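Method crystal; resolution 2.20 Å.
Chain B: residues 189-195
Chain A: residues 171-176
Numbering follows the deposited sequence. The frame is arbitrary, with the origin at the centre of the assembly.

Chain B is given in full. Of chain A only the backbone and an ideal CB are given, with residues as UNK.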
ATOM      1  N   GLY B 189     -15.184  -8.496  -4.898  1.00 29.62           N
ATOM      2  CA  GLY B 189     -15.120  -9.745  -4.155  1.00 28.90           C
ATOM      3  C   GLY B 189     -13.775 -10.164  -3.574  1.00 27.94           C
ATOM      4  O   GLY B 189     -13.694 -11.172  -2.877  1.00 27.29           O
ATOM      5  N   VAL B 190     -12.721  -9.403  -3.839  1.00 27.10           N
ATOM      6  CA  VAL B 190     -11.393  -9.757  -3.339  1.00 25.65           C
ATOM      7  C   VAL B 190     -10.888  -8.863  -2.200  1.00 25.56           C
ATOM      8  O   VAL B 190     -10.994  -7.636  -2.270  1.00 25.41           O
ATOM      9  CB  VAL B 190     -10.354  -9.721  -4.488  1.00 25.30           C
ATOM     10  CG1 VAL B 190      -8.967 -10.077  -3.974  1.00 25.50           C
ATOM     11  CG2 VAL B 190     -10.773 -10.686  -5.582  1.00 25.15           C
ATOM     12  N   ARG B 191     -10.356  -9.490  -1.152  1.00 22.74           N
ATOM     13  CA  ARG B 191      -9.800  -8.756  -0.020  1.00 22.33           C
ATOM     14  C   ARG B 191      -8.588  -8.043  -0.585  1.00 20.67           C
ATOM     15  O   ARG B 191      -7.719  -8.665  -1.197  1.00 21.43           O
ATOM     16  CB  ARG B 191      -9.412  -9.718   1.111  1.00 22.99           C
ATOM     17  CG  ARG B 191     -10.446  -9.742   2.244  1.00 25.99           C
ATOM     18  CD  ARG B 191     -10.540 -11.072   2.978  1.00 27.23           C
ATOM     19  NE  ARG B 191      -9.251 -11.566   3.456  1.00 28.82           N
ATOM     20  CZ  ARG B 191      -9.113 -12.621   4.258  1.00 31.67           C
ATOM     21  NH1 ARG B 191     -10.183 -13.286   4.674  1.00 31.53           N
ATOM     22  NH2 ARG B 191      -7.906 -13.018   4.645  1.00 31.83           N
ATOM     23  N   GLN B 192      -8.535  -6.734  -0.382  1.00 19.06           N
ATOM     24  CA  GLN B 192      -7.458  -5.926  -0.951  1.00 19.33           C
ATOM     25  C   GLN B 192      -6.869  -4.845  -0.034  1.00 16.41           C
ATOM     26  O   GLN B 192      -7.528  -4.394   0.902  1.00 16.97           O
ATOM     27  CB  GLN B 192      -8.001  -5.307  -2.264  1.00 18.11           C
ATOM     28  CG  GLN B 192      -7.377  -4.010  -2.748  1.00 16.77           C
ATOM     29  CD  GLN B 192      -8.077  -3.485  -3.995  1.00 18.34           C
ATOM     30  OE1 GLN B 192      -7.909  -4.035  -5.088  1.00 19.44           O
ATOM     31  NE2 GLN B 192      -8.879  -2.433  -3.836  1.00 15.65           N
ATOM     32  N   LEU B 193      -5.620  -4.459  -0.311  1.00 14.55           N
ATOM     33  CA  LEU B 193      -4.939  -3.395   0.439  1.00 14.66           C
ATOM     34  C   LEU B 193      -5.298  -2.113  -0.320  1.00 14.08           C
ATOM     35  O   LEU B 193      -4.916  -1.958  -1.475  1.00 11.92           O
ATOM     36  CB  LEU B 193      -3.405  -3.583   0.411  1.00 14.35           C
ATOM     37  CG  LEU B 193      -2.499  -3.061   1.550  1.00 14.37           C
ATOM     38  CD1 LEU B 193      -1.220  -2.557   0.951  1.00 13.09           C
ATOM     39  CD2 LEU B 193      -3.151  -1.964   2.364  1.00 12.20           C
ATOM     40  N   ALA B 194      -6.009  -1.196   0.330  1.00 14.89           N
ATOM     41  CA  ALA B 194      -6.426   0.049  -0.318  1.00 13.26           C
ATOM     42  C   ALA B 194      -5.480   1.241  -0.084  1.00 15.25           C
ATOM     43  O   ALA B 194      -5.205   2.023  -0.999  1.00 15.19           O
ATOM     44  CB  ALA B 194      -7.843   0.404   0.133  1.00 10.05           C
ATOM     45  N   VAL B 195      -4.986   1.383   1.142  1.00 14.60           N
ATOM     46  CA  VAL B 195      -4.092   2.484   1.453  1.00 13.83           C
ATOM     47  C   VAL B 195      -2.935   1.976   2.301  1.00 13.93           C
ATOM     48  O   VAL B 195      -3.097   1.053   3.109  1.00 12.20           O
ATOM     49  CB  VAL B 195      -4.839   3.630   2.215  1.00 15.20           C
ATOM     50  CG1 VAL B 195      -3.878   4.805   2.471  1.00 16.08           C
ATOM     51  CG2 VAL B 195      -6.068   4.115   1.403  1.00 14.42           C
TER
ATOM     52  N   UNK A 171      -1.988  -8.832  -8.380  1.00 17.14           N
ATOM     53  CA  UNK A 171      -2.349  -7.453  -8.663  1.00 14.98           C
ATOM     54  C   UNK A 171      -3.739  -7.100  -8.136  1.00 15.57           C
ATOM     55  O   UNK A 171      -4.089  -5.926  -7.980  1.00 15.50           O
ATOM     56  CB  UNK A 171      -2.283  -7.197 -10.170  1.00 14.98           C
ATOM     57  N   UNK A 172      -4.534  -8.130  -7.860  1.00 14.91           N
ATOM     58  CA  UNK A 172      -5.894  -7.974  -7.351  1.00 14.21           C
ATOM     59  C   UNK A 172      -5.903  -7.491  -5.903  1.00 12.46           C
ATOM     60  O   UNK A 172      -6.903  -6.974  -5.421  1.00 12.80           O
ATOM     61  CB  UNK A 172      -6.653  -9.297  -7.463  1.00 14.21           C
ATOM     62  N   UNK A 173      -4.772  -7.662  -5.221  1.00 14.00           N
ATOM     63  CA  UNK A 173      -4.628  -7.289  -3.813  1.00 14.13           C
ATOM     64  C   UNK A 173      -4.228  -5.838  -3.541  1.00 15.21           C
ATOM     65  O   UNK A 173      -4.073  -5.453  -2.379  1.00 17.82           O
ATOM     66  CB  UNK A 173      -3.587  -8.206  -3.168  1.00 14.13           C
ATOM     67  N   UNK A 174      -4.069  -5.034  -4.590  1.00 13.46           N
ATOM     68  CA  UNK A 174      -3.669  -3.645  -4.421  1.00 14.01           C
ATOM     69  C   UNK A 174      -4.576  -2.675  -5.164  1.00 15.00           C
ATOM     70  O   UNK A 174      -4.766  -2.808  -6.370  1.00 13.99           O
ATOM     71  CB  UNK A 174      -2.225  -3.461  -4.893  1.00 14.01           C
ATOM     72  N   UNK A 175      -5.118  -1.693  -4.451  1.00 12.29           N
ATOM     73  CA  UNK A 175      -5.987  -0.699  -5.080  1.00 13.70           C
ATOM     74  C   UNK A 175      -5.119   0.353  -5.771  1.00 13.77           C
ATOM     75  O   UNK A 175      -3.922   0.470  -5.487  1.00 14.54           O
ATOM     76  CB  UNK A 175      -6.915  -0.050  -4.051  1.00 13.70           C
ATOM     77  N   UNK A 176      -5.731   1.115  -6.671  1.00 13.54           N
ATOM     78  CA  UNK A 176      -5.047   2.166  -7.411  1.00 12.93           C
ATOM     79  C   UNK A 176      -6.140   3.039  -8.001  1.00 15.21           C
ATOM     80  O   UNK A 176      -6.465   2.913  -9.181  1.00 15.01           O
ATOM     81  CB  UNK A 176      -4.117   1.606  -8.489  1.00 12.93           C
TER

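The strand of chain B meets chain A along a short stretch of backbone, and two hydrogen bonds fix the register there before any side chain of chain A is considered. The N of L193(B) donates to the O of position 173 at 2.8 Å, and the N of position 175 donates to the O of L193(B) at 3.0 Å; both are nearly straight, and together they make a single beta bridge between L193(B) and position 174.

Position 171 sets no terms with chain B. Its ideal CB has nothing of the other stretch within 5.5 Å, and phi and psi of -60° and -18° are open to almost any residue, so this contact cannot choose among them. The deposited residue is G171(A), which makes no contact here.

At position 172 CA-to-CB points sideways, and the ideal CB lies 4.3 Å from CG1 of V190(B). A valine methyl offers a surface but no polar partner, so a small residue such as alanine, serine or threonine would fit, and a modest apolar one might as well. S172(A) is found, with chi1 in the p rotamer. Its OG comes 4.0 Å from CG1 of V190(B), a contact of packing alone; the hydroxyl finds its hydrogen bond just outside the stretch.

Position 173 is less obvious. CA-to-CB points away from chain B, and the ideal CB is 4.6 Å from the O of R191(B). That carbonyl is an acceptor, and the valine beside it is apolar. A short side chain would leave both unused, whereas a long one ending in a donor, lysine or arginine for instance, could turn back to reach them. R173(A) does so: with chi1 and chi2 both m, the chain folds back and NH1 donates to the O of R191(B) at 2.9 Å. The flat guanidinium suits the site twice over, since the carbonyl lies at its edge, near the plane where its N-H groups point, while CG1 of V190(B) packs over one face, 3.5 Å from NH1.

Position 174 carries the bridge through its backbone, and its CB again points away, 4.6 Å from the O of L193(B). Many residues would be tolerated, with an apolar one able to brush the leucine. F174(A), chi1 m, does this with CD2 of its ring 4.4 Å from CB of L193(B).

Position 175 faces chain B most directly. The ideal CB points toward the strand, 3.8 Å from CA of A194(B) and 3.8 Å from O of L193(B), with the end of the Q192(B) side chain crowding it as well. There is little room for more than a small residue, alanine, glycine or perhaps serine. A175(A) has just the methyl, and its CB meets CB of A194(B) at 4.3 Å, a small apolar contact.

At position 176 the chain has turned off: CB points away and finds nothing of chain B within 5.5 Å, so many residues would serve. M176(A) leaves the strand untouched.

Chain A (171-176) GSRFAM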
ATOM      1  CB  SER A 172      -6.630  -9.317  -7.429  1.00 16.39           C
ATOM      2  OG  SER A 172      -5.999 -10.302  -6.602  1.00 15.53           O
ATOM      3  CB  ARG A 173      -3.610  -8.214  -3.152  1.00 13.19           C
ATOM      4  CG  ARG A 173      -3.883  -9.691  -3.386  1.00 15.81           C
ATOM      5  CD  ARG A 173      -5.235 -10.096  -2.799  1.00 17.35           C
ATOM      6  NE  ARG A 173      -5.474 -11.537  -2.904  1.00 20.49           N
ATOM      7  CZ  ARG A 173      -6.381 -12.193  -2.189  1.00 21.31           C
ATOM      8  NH1 ARG A 173      -7.136 -11.531  -1.318  1.00 23.47           N
ATOM      9  NH2 ARG A 173      -6.529 -13.505  -2.333  1.00 20.65           N
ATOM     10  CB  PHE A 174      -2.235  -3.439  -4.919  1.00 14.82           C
ATOM     11  CG  PHE A 174      -1.253  -4.442  -4.384  1.00 17.16           C
ATOM     12  CD1 PHE A 174      -0.776  -5.477  -5.196  1.00 16.94           C
ATOM     13  CD2 PHE A 174      -0.819  -4.369  -3.068  1.00 18.50           C
ATOM     14  CE1 PHE A 174       0.120  -6.429  -4.708  1.00 16.53           C
ATOM     15  CE2 PHE A 174       0.082  -5.317  -2.557  1.00 21.28           C
ATOM     16  CZ  PHE A 174       0.554  -6.355  -3.383  1.00 19.99           C
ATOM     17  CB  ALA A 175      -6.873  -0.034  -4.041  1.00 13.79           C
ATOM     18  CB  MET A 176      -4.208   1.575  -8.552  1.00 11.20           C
ATOM     19  CG  MET A 176      -3.176   2.533  -9.181  1.00 11.14           C
ATOM     20  SD  MET A 176      -1.600   2.723  -8.231  1.00  8.17           S
ATOM     21  CE  MET A 176      -1.088   4.356  -8.764  1.00  6.36           C
TER
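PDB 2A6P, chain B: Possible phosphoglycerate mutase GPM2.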